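Local coordinates for protein O-methyltransferase (Saccharopolyspora spinosa, PDB 4CE0) that probably transfers a methyl group from S-adenosylmethionine to the 4'-hydroxyl of the rhamnose of spinosyn during biosynthesis of that antibiotic, with the aid of magnesium, at residues L11-L16 against N62-V67. Numbering follows the deposited sequence.
Sequences LLKKVL and NLQHCV
A polar bridge at the surface joins the N-terminal helix 6-16 to helix 56-73 and rests on Lys13 and Gln64. The backbones stay well apart, the closest CA atoms, those of Lys13 and Gln64, being 9.7 Å from each other, so long side chains are needed to span the gap. Gln64 is stretched, its CG anti to the backbone N (chi1 -180°) and the chain extended beyond, which carries the amide out toward the other helix. Lys13 meets it at about a right angle, bent at chi3 (-68°), and NZ donates to Gln64 OE1 over 2.8 Å. The ammonium lies moderately off the carbonyl plane, tilted by 28°. CE of Lys13, next to the amine, lies 3.5 Å from OE1 of Gln64, as the bond from NZ brings it.

In this Rossmann-like methyltransferase of the TylF/MycF family, helix 56-73 packs against strand 207-211 through Leu63 and Cys66, while Gln64 looks toward the N-terminal helix. Phe92 of helix 88-100 touches the side chains of both Lys13 and Gln64. A flexible, amphipathic lysine suits its place: its chain touches Leu57 and Leu60, and its amine also forms a salt bridge with Asp61, one helical turn or so before Gln64. Glutamine offers both an acceptor and a donor, and its NE2 is hydrogen-bonded to Glu68 one turn further on. On helix 6-16, Leu11 and Val15 pack on their counterparts in the second subunit.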
# COMPACT_ATOMS: atom_id res chain seq x y z
N LEU A 11 2.04 5.85 0.05
CA LEU A 11 2.09 4.39 0.11
C LEU A 11 1.73 3.73 -1.23
O LEU A 11 2.38 2.76 -1.67
CB LEU A 11 1.22 3.85 1.25
CG LEU A 11 1.08 2.33 1.33
CD1 LEU A 11 2.39 1.63 1.56
CD2 LEU A 11 0.03 1.99 2.45
N LEU A 12 0.70 4.25 -1.88
CA LEU A 12 0.24 3.69 -3.16
C LEU A 12 1.36 3.63 -4.21
O LEU A 12 1.52 2.60 -4.89
CB LEU A 12 -0.96 4.45 -3.70
CG LEU A 12 -1.71 3.83 -4.88
CD1 LEU A 12 -2.09 2.36 -4.64
CD2 LEU A 12 -2.94 4.61 -5.20
N LYS A 13 2.14 4.70 -4.32
CA LYS A 13 3.27 4.74 -5.28
C LYS A 13 4.27 3.64 -4.99
O LYS A 13 4.77 3.00 -5.91
CB LYS A 13 3.93 6.13 -5.27
CG LYS A 13 3.00 7.20 -5.87
CD LYS A 13 3.61 8.57 -5.93
CE LYS A 13 3.79 9.15 -4.56
NZ LYS A 13 3.99 10.62 -4.65
N LYS A 14 4.58 3.43 -3.71
CA LYS A 14 5.47 2.36 -3.31
C LYS A 14 4.87 1.01 -3.69
O LYS A 14 5.56 0.11 -4.17
CB LYS A 14 5.70 2.39 -1.80
CG LYS A 14 6.58 3.52 -1.27
CD LYS A 14 6.52 3.48 0.27
CE LYS A 14 7.46 4.46 0.98
NZ LYS A 14 6.98 5.86 0.86
N VAL A 15 3.58 0.86 -3.44
CA VAL A 15 2.91 -0.40 -3.75
C VAL A 15 2.84 -0.69 -5.27
O VAL A 15 3.16 -1.79 -5.70
CB VAL A 15 1.50 -0.44 -3.15
CG1 VAL A 15 0.86 -1.79 -3.40
CG2 VAL A 15 1.59 -0.11 -1.65
N LEU A 16 2.41 0.28 -6.06
CA LEU A 16 2.24 0.07 -7.50
C LEU A 16 3.55 -0.26 -8.22
O LEU A 16 3.55 -0.97 -9.22
CB LEU A 16 1.63 1.33 -8.13
CG LEU A 16 0.19 1.60 -7.77
CD1 LEU A 16 -0.20 3.07 -8.11
CD2 LEU A 16 -0.68 0.63 -8.50
N ASN A 62 5.24 12.70 -11.10
CA ASN A 62 4.83 13.66 -12.11
C ASN A 62 3.33 13.54 -12.33
O ASN A 62 2.58 14.55 -12.45
CB ASN A 62 5.61 13.44 -13.41
CG ASN A 62 4.97 14.14 -14.59
OD1 ASN A 62 4.20 13.53 -15.35
ND2 ASN A 62 5.24 15.43 -14.73
N LEU A 63 2.85 12.30 -12.38
CA LEU A 63 1.42 12.08 -12.67
C LEU A 63 0.58 12.71 -11.56
O LEU A 63 -0.43 13.37 -11.82
CB LEU A 63 1.15 10.59 -12.81
CG LEU A 63 -0.25 10.13 -13.24
CD1 LEU A 63 -0.76 10.92 -14.40
CD2 LEU A 63 -0.22 8.64 -13.61
N GLN A 64 1.04 12.57 -10.32
CA GLN A 64 0.32 13.14 -9.18
C GLN A 64 0.31 14.68 -9.26
O GLN A 64 -0.70 15.30 -8.98
CB GLN A 64 0.98 12.72 -7.87
CG GLN A 64 0.25 13.30 -6.63
CD GLN A 64 0.77 12.72 -5.32
OE1 GLN A 64 1.50 11.73 -5.32
NE2 GLN A 64 0.40 13.35 -4.20
N HIS A 65 1.45 15.28 -9.59
CA HIS A 65 1.59 16.75 -9.74
C HIS A 65 0.59 17.26 -10.75
O HIS A 65 -0.15 18.21 -10.49
CB HIS A 65 3.01 17.12 -10.21
CG HIS A 65 3.19 18.58 -10.55
ND1 HIS A 65 2.92 19.09 -11.80
CD2 HIS A 65 3.60 19.62 -9.79
CE1 HIS A 65 3.16 20.39 -11.80
NE2 HIS A 65 3.58 20.74 -10.60
N CYS A 66 0.53 16.59 -11.91
CA CYS A 66 -0.41 17.00 -12.97
C CYS A 66 -1.90 16.85 -12.58
O CYS A 66 -2.72 17.73 -12.81
CB CYS A 66 -0.14 16.22 -14.27
SG CYS A 66 1.50 16.58 -15.00
N VAL A 67 -2.26 15.70 -12.04
CA VAL A 67 -3.63 15.45 -11.66
C VAL A 67 -4.01 16.46 -10.57
O VAL A 67 -5.11 17.01 -10.62
CB VAL A 67 -3.80 14.00 -11.12
CG1 VAL A 67 -5.21 13.78 -10.48
CG2 VAL A 67 -3.49 12.98 -12.24